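Local atomic coordinates of D-galactonate dehydratase family member RspA (PDB entry 3T6C), a protein that dehydrates D-gluconate to 2-dehydro-3-deoxy-D-gluconate with low activity in vitro, using one magnesium ion per subunit, as a member of the mandelate racemase/muconate lactonizing enzyme family. Residues Arg228-Leu233 with Lys261-Tyr266; Leu268-Asp273 with Arg344-Ser349; Pro330-Ala335 with Met362-Ser367; Gly357-Met362 with Leu406-Asn411. All coordinates share one frame; numbering follows the deposited sequence.

Interaction 1 of 4, residues Arg228-Leu233 with Lys261-Tyr266; sequences RLFDHL and KALEPY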
# COMPACT_ATOMS: atom_id res chain seq x y z
N ARG A 228 9.60 -28.12 22.17
CA ARG A 228 9.96 -29.42 22.73
C ARG A 228 8.75 -30.11 23.36
O ARG A 228 8.55 -31.35 23.18
CB ARG A 228 11.09 -29.26 23.77
CG ARG A 228 12.38 -28.62 23.21
CD ARG A 228 13.59 -28.55 24.20
NE ARG A 228 13.18 -28.53 25.61
CZ ARG A 228 13.45 -27.55 26.48
NH1 ARG A 228 14.16 -26.48 26.11
NH2 ARG A 228 13.00 -27.65 27.73
N LEU A 229 7.95 -29.35 24.11
CA LEU A 229 6.73 -29.91 24.70
C LEU A 229 5.83 -30.51 23.63
O LEU A 229 5.35 -31.64 23.76
CB LEU A 229 5.97 -28.83 25.52
CG LEU A 229 4.59 -29.28 26.04
CD1 LEU A 229 4.66 -30.41 27.12
CD2 LEU A 229 3.92 -28.04 26.57
N PHE A 230 5.58 -29.76 22.56
CA PHE A 230 4.69 -30.25 21.52
C PHE A 230 5.24 -31.38 20.69
O PHE A 230 4.48 -32.26 20.27
CB PHE A 230 4.04 -29.11 20.71
CG PHE A 230 3.00 -28.39 21.52
CD1 PHE A 230 1.72 -28.87 21.57
CD2 PHE A 230 3.34 -27.30 22.32
CE1 PHE A 230 0.78 -28.31 22.39
CE2 PHE A 230 2.39 -26.70 23.14
CZ PHE A 230 1.10 -27.20 23.16
N ASP A 231 6.57 -31.40 20.52
CA ASP A 231 7.18 -32.59 19.89
C ASP A 231 6.90 -33.84 20.72
O ASP A 231 6.51 -34.91 20.18
CB ASP A 231 8.68 -32.34 19.77
CG ASP A 231 9.40 -33.40 18.96
OD1 ASP A 231 9.16 -33.51 17.75
OD2 ASP A 231 10.20 -34.13 19.53
N HIS A 232 7.04 -33.73 22.05
CA HIS A 232 6.84 -34.89 22.92
C HIS A 232 5.38 -35.28 22.87
O HIS A 232 5.07 -36.48 22.76
CB HIS A 232 7.21 -34.51 24.36
CG HIS A 232 6.84 -35.58 25.35
ND1 HIS A 232 7.62 -36.69 25.53
CD2 HIS A 232 5.78 -35.71 26.19
CE1 HIS A 232 7.08 -37.47 26.46
NE2 HIS A 232 5.96 -36.90 26.86
N LEU A 233 4.48 -34.31 22.93
CA LEU A 233 3.05 -34.64 22.94
C LEU A 233 2.62 -35.29 21.65
O LEU A 233 1.86 -36.22 21.67
CB LEU A 233 2.20 -33.39 23.22
CG LEU A 233 2.38 -32.80 24.63
CD1 LEU A 233 1.62 -31.47 24.68
CD2 LEU A 233 1.88 -33.76 25.75
N LYS A 261 6.29 -20.17 14.11
CA LYS A 261 6.93 -20.95 13.04
C LYS A 261 7.42 -22.30 13.54
O LYS A 261 7.31 -23.34 12.84
CB LYS A 261 8.09 -20.13 12.45
CG LYS A 261 7.56 -18.89 11.73
CD LYS A 261 8.67 -17.89 11.41
CE LYS A 261 9.61 -18.38 10.33
NZ LYS A 261 10.73 -17.39 10.05
N ALA A 262 8.05 -22.30 14.72
CA ALA A 262 8.60 -23.53 15.31
C ALA A 262 7.56 -24.54 15.66
O ALA A 262 7.85 -25.73 15.74
CB ALA A 262 9.43 -23.19 16.56
N LEU A 263 6.33 -24.07 15.85
CA LEU A 263 5.22 -24.99 16.17
C LEU A 263 4.54 -25.59 14.94
O LEU A 263 3.71 -26.47 15.09
CB LEU A 263 4.20 -24.22 17.02
CG LEU A 263 4.68 -23.97 18.46
CD1 LEU A 263 3.74 -23.03 19.19
CD2 LEU A 263 4.77 -25.30 19.24
N GLU A 264 4.83 -25.08 13.77
CA GLU A 264 4.15 -25.54 12.54
C GLU A 264 4.18 -27.08 12.37
O GLU A 264 3.16 -27.64 12.03
CB GLU A 264 4.78 -24.83 11.32
CG GLU A 264 4.24 -23.43 11.20
CD GLU A 264 4.86 -22.60 10.11
OE1 GLU A 264 5.52 -23.17 9.18
OE2 GLU A 264 4.69 -21.37 10.15
N PRO A 265 5.32 -27.76 12.64
CA PRO A 265 5.30 -29.22 12.42
C PRO A 265 4.31 -29.95 13.35
O PRO A 265 4.05 -31.13 13.09
CB PRO A 265 6.71 -29.67 12.83
CG PRO A 265 7.56 -28.42 12.79
CD PRO A 265 6.65 -27.25 13.03
N TYR A 266 3.88 -29.33 14.43
CA TYR A 266 3.01 -30.00 15.41
C TYR A 266 1.54 -29.68 15.18
O TYR A 266 0.68 -30.27 15.82
CB TYR A 266 3.46 -29.64 16.85
CG TYR A 266 4.96 -29.83 16.94
CD1 TYR A 266 5.54 -31.09 16.70
CD2 TYR A 266 5.78 -28.75 17.17
CE1 TYR A 266 6.95 -31.24 16.74
CE2 TYR A 266 7.17 -28.91 17.21
CZ TYR A 266 7.73 -30.15 16.97
OH TYR A 266 9.10 -30.25 17.02
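Phe230, buried on helix 219-237, meets two residues of 261-266 with different parts of its side chain. Its CB lies 3.9 Å from CB of Tyr266, where the two backbones come nearest. With chi1 at -72° the ring then turns from Tyr266 toward the interior, and its CD2 meets CD2 of Leu263 at 3.9 Å. A flat apolar ring suits this inward corner, since strand 173-176 and Leu268 also pack on it. The peptide that leads on to Asp231 covers one face of the Tyr266 ring, a flat phenol that can lie against it, with Asp231 N 3.8 Å above the plane over the ring centre; Pro265 CB covers the opposite face. The setting is the outer helical layer of the enolase-superfamily (beta/alpha)7beta-barrel, a modified TIM barrel. Here the chain of helix 253-262 and the 3-10 turn 264-266 lie against the preceding barrel helix, and Leu263 also touches Ile226 on that helix. Asp231 is at the exposed margin. Its CG is anti to the backbone N (chi1 -172°), which brings the carboxylate beside the phenol, the two planes 69° apart. OD1 accepts a weak hydrogen bond from Tyr266 OH at 3.3 Å.

Interaction 2 of 4, residues Leu268-Asp273 with Arg344-Ser349; sequences LFFLED and RTAWHS. With MG (magnesium ion), chain C; GCO (D-gluconic acid), chain D.
This is a sparse, buried side-chain contact across the interior of the enolase-superfamily barrel, between strand 270-272 and the chain that begins with strand 344-345. The backbones stay well apart, CA of Phe270 and CA of Ala346 being 10.3 Å from each other, and the gap is bridged by the long side chains of Phe269, Phe270 and Arg344. Phe270 CE2 reaches Ala346 CB at 4.0 Å; the small methyl of alanine leaves room for the ring. Nearer the N-terminal ends of the strands, Phe269 CZ lies 4.0 Å from Arg344 NH2. The two side chains cross at about a right angle, ring and guanidinium planes 46° apart, and the same NH2 is hydrogen-bonded to Tyr317 OH.

At the other end both segments reach the active site. Glu272, extended beyond CG, presents OE2 to the magnesium at 2.0 Å, while D-gluconate chelates the ion through O1B and O2. Asp246 and Glu298 complete the protein ligands, and Arg319 donates a hydrogen bond to Glu272 OE2. A metal-bound water donates to Asp273 OD2 at 2.7 Å. From the second segment, His348 NE2 donates to gluconate O5 at 2.8 Å, with O5 at the ring edge, and His321 hydrogen-bonds to ND1. Strand 270-272 lies between strands 242-246 and 294-296, strand 344-345 pairs with 317-318, and Trp347 points outward onto helix 355-367.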
# COMPACT_ATOMS: atom_id res chain seq x y z
N LEU A 268 -0.83 -27.19 15.60
CA LEU A 268 -1.72 -26.80 16.69
C LEU A 268 -3.04 -26.30 16.13
O LEU A 268 -3.09 -25.67 15.05
CB LEU A 268 -1.09 -25.68 17.53
CG LEU A 268 -0.19 -26.22 18.66
CD1 LEU A 268 1.00 -27.03 18.15
CD2 LEU A 268 0.30 -25.05 19.47
N PHE A 269 -4.11 -26.53 16.89
CA PHE A 269 -5.41 -26.00 16.52
C PHE A 269 -5.35 -24.47 16.56
O PHE A 269 -5.86 -23.79 15.65
CB PHE A 269 -6.51 -26.58 17.46
CG PHE A 269 -7.88 -26.11 17.13
CD1 PHE A 269 -8.61 -26.75 16.15
CD2 PHE A 269 -8.48 -25.09 17.87
CE1 PHE A 269 -9.92 -26.35 15.83
CE2 PHE A 269 -9.80 -24.67 17.53
CZ PHE A 269 -10.49 -25.31 16.51
N PHE A 270 -4.76 -23.92 17.62
CA PHE A 270 -4.34 -22.53 17.58
C PHE A 270 -3.26 -22.24 18.61
O PHE A 270 -3.13 -22.97 19.58
CB PHE A 270 -5.51 -21.52 17.62
CG PHE A 270 -6.37 -21.46 18.91
CD1 PHE A 270 -5.85 -21.19 20.17
CD2 PHE A 270 -7.76 -21.57 18.80
CE1 PHE A 270 -6.68 -21.03 21.33
CE2 PHE A 270 -8.60 -21.42 19.95
CZ PHE A 270 -8.06 -21.16 21.20
N LEU A 271 -2.49 -21.18 18.34
CA LEU A 271 -1.57 -20.53 19.31
C LEU A 271 -2.26 -19.23 19.72
O LEU A 271 -2.59 -18.39 18.84
CB LEU A 271 -0.23 -20.23 18.65
CG LEU A 271 0.75 -19.43 19.50
CD1 LEU A 271 1.13 -20.24 20.78
CD2 LEU A 271 1.97 -19.08 18.65
N GLU A 272 -2.47 -19.08 21.02
CA GLU A 272 -3.31 -17.98 21.52
C GLU A 272 -2.45 -16.84 22.11
O GLU A 272 -1.39 -17.07 22.75
CB GLU A 272 -4.28 -18.53 22.58
CG GLU A 272 -5.17 -17.52 23.30
CD GLU A 272 -5.87 -18.19 24.45
OE1 GLU A 272 -5.95 -19.46 24.45
OE2 GLU A 272 -6.42 -17.45 25.30
N ASP A 273 -2.88 -15.62 21.87
CA ASP A 273 -2.30 -14.38 22.42
C ASP A 273 -0.78 -14.32 22.27
O ASP A 273 -0.04 -14.09 23.24
CB ASP A 273 -2.73 -14.16 23.88
CG ASP A 273 -4.24 -13.80 24.01
OD1 ASP A 273 -4.96 -13.80 23.00
OD2 ASP A 273 -4.72 -13.52 25.16
N ARG A 344 -13.16 -17.54 12.80
CA ARG A 344 -14.14 -18.22 13.64
C ARG A 344 -14.13 -17.75 15.10
O ARG A 344 -13.23 -17.04 15.53
CB ARG A 344 -13.90 -19.75 13.58
CG ARG A 344 -14.08 -20.28 12.13
CD ARG A 344 -14.29 -21.80 12.10
NE ARG A 344 -13.07 -22.50 12.45
CZ ARG A 344 -13.03 -23.82 12.53
NH1 ARG A 344 -14.13 -24.53 12.31
NH2 ARG A 344 -11.90 -24.45 12.87
N THR A 345 -15.13 -18.18 15.86
CA THR A 345 -15.26 -17.69 17.26
C THR A 345 -14.66 -18.67 18.26
O THR A 345 -14.76 -19.91 18.08
CB THR A 345 -16.74 -17.39 17.64
OG1 THR A 345 -17.45 -18.63 17.78
CG2 THR A 345 -17.42 -16.54 16.57
N ALA A 346 -13.93 -18.14 19.25
CA ALA A 346 -13.55 -18.94 20.41
C ALA A 346 -13.71 -18.00 21.61
O ALA A 346 -12.69 -17.60 22.24
CB ALA A 346 -12.04 -19.33 20.19
N TRP A 347 -14.92 -17.91 22.15
CA TRP A 347 -15.12 -16.95 23.25
C TRP A 347 -14.35 -17.40 24.48
O TRP A 347 -14.31 -18.59 24.81
CB TRP A 347 -16.62 -16.82 23.60
CG TRP A 347 -17.51 -16.52 22.40
CD1 TRP A 347 -18.55 -17.29 21.94
CD2 TRP A 347 -17.44 -15.39 21.54
NE1 TRP A 347 -19.14 -16.70 20.85
CE2 TRP A 347 -18.48 -15.55 20.57
CE3 TRP A 347 -16.62 -14.25 21.48
CZ2 TRP A 347 -18.76 -14.59 19.60
CZ3 TRP A 347 -16.87 -13.31 20.46
CH2 TRP A 347 -17.93 -13.49 19.55
N HIS A 348 -13.80 -16.41 25.20
CA HIS A 348 -13.08 -16.68 26.48
C HIS A 348 -14.05 -17.18 27.55
O HIS A 348 -15.15 -16.61 27.75
CB HIS A 348 -12.41 -15.37 26.87
CG HIS A 348 -11.73 -15.37 28.22
ND1 HIS A 348 -12.35 -14.84 29.34
CD2 HIS A 348 -10.50 -15.77 28.62
CE1 HIS A 348 -11.53 -14.93 30.38
NE2 HIS A 348 -10.39 -15.46 29.97
N SER A 349 -13.72 -18.34 28.13
CA SER A 349 -14.60 -18.92 29.16
C SER A 349 -13.89 -19.84 30.16
O SER A 349 -14.11 -21.05 30.11
CB SER A 349 -15.69 -19.69 28.42
OG SER A 349 -16.80 -19.87 29.29
MG MG C . -5.84 -17.04 27.22
C1 GCO D . -7.65 -18.17 29.22
C2 GCO D . -7.16 -16.93 29.87
C3 GCO D . -7.34 -16.89 31.38
C4 GCO D . -7.07 -15.50 31.91
C5 GCO D . -8.01 -15.19 33.05
C6 GCO D . -7.83 -13.80 33.63
O1A GCO D . -8.57 -18.88 29.73
O1B GCO D . -7.25 -18.43 28.04
O2 GCO D . -5.89 -16.62 29.35
O3 GCO D . -6.48 -17.83 31.90
O4 GCO D . -5.73 -15.46 32.36
O5 GCO D . -9.31 -15.32 32.59
O6 GCO D . -8.73 -13.48 34.68
O HOH W 1 -4.36 -15.62 26.83

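Interaction 3 of 4, residues Pro330-Ala335 with Met362-Ser367; sequences PAKKIA and MHLDLS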
# COMPACT_ATOMS: atom_id res chain seq x y z
N PRO A 330 -23.10 -6.74 21.12
CA PRO A 330 -21.84 -6.57 20.36
C PRO A 330 -21.16 -7.89 20.02
O PRO A 330 -20.50 -7.95 18.98
CB PRO A 330 -20.99 -5.72 21.29
CG PRO A 330 -21.55 -5.99 22.71
CD PRO A 330 -23.04 -6.11 22.46
N ALA A 331 -21.31 -8.92 20.85
CA ALA A 331 -20.68 -10.18 20.50
C ALA A 331 -21.25 -10.73 19.19
O ALA A 331 -20.51 -11.31 18.38
CB ALA A 331 -20.89 -11.21 21.61
N LYS A 332 -22.56 -10.63 19.01
CA LYS A 332 -23.16 -11.12 17.77
C LYS A 332 -22.60 -10.36 16.59
O LYS A 332 -22.32 -10.95 15.52
CB LYS A 332 -24.71 -11.01 17.85
CG LYS A 332 -25.43 -11.51 16.62
CD LYS A 332 -25.23 -12.99 16.41
CE LYS A 332 -26.22 -13.52 15.38
NZ LYS A 332 -25.98 -14.93 15.05
N LYS A 333 -22.40 -9.06 16.78
CA LYS A 333 -21.82 -8.24 15.69
C LYS A 333 -20.37 -8.66 15.38
O LYS A 333 -20.00 -8.75 14.22
CB LYS A 333 -21.88 -6.74 16.00
CG LYS A 333 -23.33 -6.31 16.20
CD LYS A 333 -23.35 -4.83 16.49
CE LYS A 333 -24.85 -4.43 16.74
NZ LYS A 333 -24.85 -3.09 17.40
N ILE A 334 -19.58 -8.93 16.41
CA ILE A 334 -18.20 -9.36 16.17
C ILE A 334 -18.20 -10.74 15.54
O ILE A 334 -17.35 -11.05 14.69
CB ILE A 334 -17.44 -9.41 17.53
CG1 ILE A 334 -17.20 -7.96 18.02
CG2 ILE A 334 -16.10 -10.15 17.33
CD1 ILE A 334 -16.83 -7.86 19.50
N ALA A 335 -19.14 -11.62 15.95
CA ALA A 335 -19.18 -12.95 15.36
C ALA A 335 -19.49 -12.84 13.85
O ALA A 335 -18.90 -13.55 13.04
CB ALA A 335 -20.24 -13.78 16.08
N MET A 362 -22.57 -19.91 24.85
CA MET A 362 -23.02 -21.11 24.17
C MET A 362 -24.24 -20.85 23.25
O MET A 362 -24.39 -21.55 22.25
CB MET A 362 -23.32 -22.22 25.19
CG MET A 362 -22.00 -22.77 25.71
SD MET A 362 -22.27 -24.10 26.84
CE MET A 362 -20.55 -24.48 27.28
N HIS A 363 -25.09 -19.87 23.62
CA HIS A 363 -26.20 -19.50 22.74
C HIS A 363 -25.68 -18.85 21.46
O HIS A 363 -26.20 -19.14 20.38
CB HIS A 363 -27.18 -18.61 23.46
CG HIS A 363 -28.10 -19.36 24.38
ND1 HIS A 363 -29.47 -19.20 24.36
CD2 HIS A 363 -27.84 -20.28 25.34
CE1 HIS A 363 -30.02 -19.98 25.28
NE2 HIS A 363 -29.05 -20.64 25.90
N LEU A 364 -24.67 -18.00 21.57
CA LEU A 364 -23.95 -17.51 20.38
C LEU A 364 -23.33 -18.67 19.62
O LEU A 364 -23.47 -18.76 18.39
CB LEU A 364 -22.86 -16.51 20.77
CG LEU A 364 -23.42 -15.12 21.17
CD1 LEU A 364 -22.44 -14.49 22.18
CD2 LEU A 364 -23.56 -14.26 19.93
N ASP A 365 -22.62 -19.55 20.32
CA ASP A 365 -22.00 -20.69 19.66
C ASP A 365 -22.97 -21.52 18.87
O ASP A 365 -22.66 -21.93 17.74
CB ASP A 365 -21.37 -21.63 20.70
CG ASP A 365 -20.17 -21.05 21.42
OD1 ASP A 365 -19.50 -20.12 20.94
OD2 ASP A 365 -19.87 -21.62 22.52
N LEU A 366 -24.16 -21.82 19.43
CA LEU A 366 -25.15 -22.61 18.70
C LEU A 366 -25.65 -21.94 17.42
O LEU A 366 -25.97 -22.67 16.45
CB LEU A 366 -26.33 -22.94 19.60
CG LEU A 366 -26.02 -23.99 20.65
CD1 LEU A 366 -27.21 -24.07 21.61
CD2 LEU A 366 -25.86 -25.36 19.96
N SER A 367 -25.74 -20.60 17.44
CA SER A 367 -26.38 -19.87 16.34
C SER A 367 -25.40 -19.30 15.32
O SER A 367 -25.83 -18.68 14.32
CB SER A 367 -27.31 -18.78 16.90
OG SER A 367 -26.57 -17.90 17.74
O HOH W 2 -24.74 -16.32 16.91
O HOH W 3 -26.65 -16.43 12.79
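Leu364 has the most surface buried here, and its two methyl groups divide the work. CD1 meets CB of Ala331 at 3.7 Å, while CD2 lies against the backbone of the next residue, 3.8 Å from Lys332 CA. Chi1 of -75° sets CG anti to the carbonyl carbon and carries the fork toward the other helix. The branched end of leucine fills the space between the helices, and the small alanine beside it lets the fork come close to the helix surface.

The two helices, 328-340 and 355-367, are successive outer helices of the barrel domain, with strand 344-345 between them in the chain. Their short segments run in similar directions, the axes 33° apart and 10.9 Å distant at closest approach. This is the broadly parallel arrangement expected of neighbouring helices wrapped round the barrel.

Lys332 suits its place because its long chain can pack on leucine and still bring a positive group to the carbonyl-rich end of helix 355-367, where the helix dipole would probably be favourable to it. Its aliphatic part crosses Leu364 obliquely, CB lying 4.0 Å from CD2 of the leucine. The bend at chi2 (64°) then takes the amino group toward that C-terminal end. One water accepts from NZ at 2.6 Å, donates to Leu364 O and is also hydrogen-bonded to Ser367 OG. A second water accepts from NZ at 2.8 Å and lies 2.8 Å from Ser367 O. NZ is also hydrogen-bonded to Leu137 O.

Interaction 4 of 4, residues Gly357-Met362 with Leu406-Asn411; sequences GVCANM and LGIDIN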
# COMPACT_ATOMS: atom_id res chain seq x y z
N GLY A 357 -22.88 -16.03 31.83
CA GLY A 357 -21.94 -15.74 30.74
C GLY A 357 -21.61 -17.00 29.95
O GLY A 357 -21.52 -16.95 28.72
N VAL A 358 -21.47 -18.12 30.65
CA VAL A 358 -21.23 -19.40 29.95
C VAL A 358 -22.39 -19.72 29.03
O VAL A 358 -22.18 -20.11 27.87
CB VAL A 358 -21.05 -20.53 30.97
CG1 VAL A 358 -21.00 -21.90 30.25
CG2 VAL A 358 -19.76 -20.28 31.72
N CYS A 359 -23.62 -19.54 29.51
CA CYS A 359 -24.80 -19.77 28.66
C CYS A 359 -24.86 -18.79 27.49
O CYS A 359 -25.14 -19.20 26.37
CB CYS A 359 -26.10 -19.68 29.48
SG CYS A 359 -26.33 -21.07 30.60
N ALA A 360 -24.54 -17.51 27.71
CA ALA A 360 -24.52 -16.56 26.61
C ALA A 360 -23.51 -16.98 25.54
O ALA A 360 -23.84 -16.99 24.36
CB ALA A 360 -24.12 -15.21 27.15
N ASN A 361 -22.29 -17.36 25.97
CA ASN A 361 -21.29 -17.85 25.00
C ASN A 361 -21.90 -18.97 24.17
O ASN A 361 -21.74 -19.02 22.94
CB ASN A 361 -20.06 -18.45 25.66
CG ASN A 361 -19.18 -17.43 26.32
OD1 ASN A 361 -19.21 -16.23 26.02
ND2 ASN A 361 -18.27 -17.94 27.18
N MET A 362 -22.57 -19.91 24.85
CA MET A 362 -23.02 -21.11 24.17
C MET A 362 -24.24 -20.85 23.25
O MET A 362 -24.39 -21.55 22.25
CB MET A 362 -23.32 -22.22 25.19
CG MET A 362 -22.00 -22.77 25.71
SD MET A 362 -22.27 -24.10 26.84
CE MET A 362 -20.55 -24.48 27.28
N LEU A 406 -31.95 -17.16 28.46
CA LEU A 406 -30.66 -17.83 28.54
C LEU A 406 -30.73 -19.20 29.24
O LEU A 406 -29.70 -19.89 29.38
CB LEU A 406 -29.60 -16.91 29.17
CG LEU A 406 -29.18 -15.73 28.27
CD1 LEU A 406 -28.30 -14.76 29.10
CD2 LEU A 406 -28.39 -16.26 27.09
N GLY A 407 -31.95 -19.61 29.62
CA GLY A 407 -32.16 -20.91 30.25
C GLY A 407 -31.45 -21.11 31.59
O GLY A 407 -31.15 -22.24 31.99
N ILE A 408 -31.21 -20.00 32.29
CA ILE A 408 -30.35 -19.97 33.48
C ILE A 408 -31.06 -19.16 34.55
O ILE A 408 -31.78 -18.19 34.26
CB ILE A 408 -28.96 -19.32 33.11
CG1 ILE A 408 -27.91 -19.58 34.20
CG2 ILE A 408 -29.07 -17.78 32.86
CD1 ILE A 408 -27.65 -21.04 34.38
N ASP A 409 -30.85 -19.54 35.80
CA ASP A 409 -31.46 -18.78 36.89
C ASP A 409 -30.42 -18.54 37.99
O ASP A 409 -29.26 -19.00 37.88
CB ASP A 409 -32.66 -19.58 37.45
CG ASP A 409 -33.68 -18.70 38.20
OD1 ASP A 409 -33.56 -17.45 38.21
OD2 ASP A 409 -34.60 -19.29 38.80
N ILE A 410 -30.80 -17.77 39.03
CA ILE A 410 -29.89 -17.60 40.18
C ILE A 410 -30.72 -17.70 41.47
O ILE A 410 -31.83 -17.13 41.55
CB ILE A 410 -29.10 -16.25 40.16
CG1 ILE A 410 -28.05 -16.28 41.28
CG2 ILE A 410 -30.05 -15.03 40.31
CD1 ILE A 410 -27.10 -15.11 41.25
N ASN A 411 -30.22 -18.50 42.41
CA ASN A 411 -30.86 -18.57 43.72
C ASN A 411 -30.15 -17.53 44.55
O ASN A 411 -29.01 -17.72 44.98
CB ASN A 411 -30.72 -20.00 44.25
CG ASN A 411 -31.39 -20.16 45.58
OD1 ASN A 411 -31.30 -19.28 46.43
ND2 ASN A 411 -32.16 -21.24 45.73
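Cys359 of helix 355-367 lies against Leu406 and Ile408, in the irregular chain that follows strand 397-399, so an outer helix of the enolase-type barrel domain is covered here by a later loop. The path begins at CB of Cys359, which sits 3.6 Å from Leu406 O and, more loosely, 4.5 Å from Leu406 CB. The next atom, SG, is also the tip. Chi1 of -71° places it anti to the carbonyl carbon, from where it lies 3.8 Å from Leu406 O and reaches Ile408, whose CB and CD1 are each 4.0 Å away. A short, compact cysteine suits a place where the loop backbone comes this near; a sulfur atom is enough to meet the isoleucine.

Leu406 makes a second approach farther along the helix. Its side chain also touches Ile356, His363 and Ile328, so the leucine touches both helix 355-367 and helix 328-340. Gly407, at phi 63°, turns the chain between Leu406 and Ile408, while Leu406 N is held by a hydrogen bond to Asp123 OD1. On the helix, the small side chain of Ala360 lets Leu406 CD2 come to 3.9 Å from Ala360 CA.

From the N terminus, interaction 1 comes first, closing a loop of 27 residues between two neighbouring outer helices. The chain goes directly on into interaction 2, whose longer loop links two barrel strands; Leu268 packs on Phe230 and Leu263, joining the helical layer to the barrel wall. Interaction 3 opens inside that loop and closes beyond it, so the two cross, and Trp347, from interaction 2, lies against both helices of interaction 3. Interaction 4 begins before interaction 3 has closed, crossing it and sharing Met362; it closes a loop of 43 residues and ties helix 355-367 to the irregular chain before helix 412-415. Interactions 1 and 4 lie on opposite sides of the chain's centre.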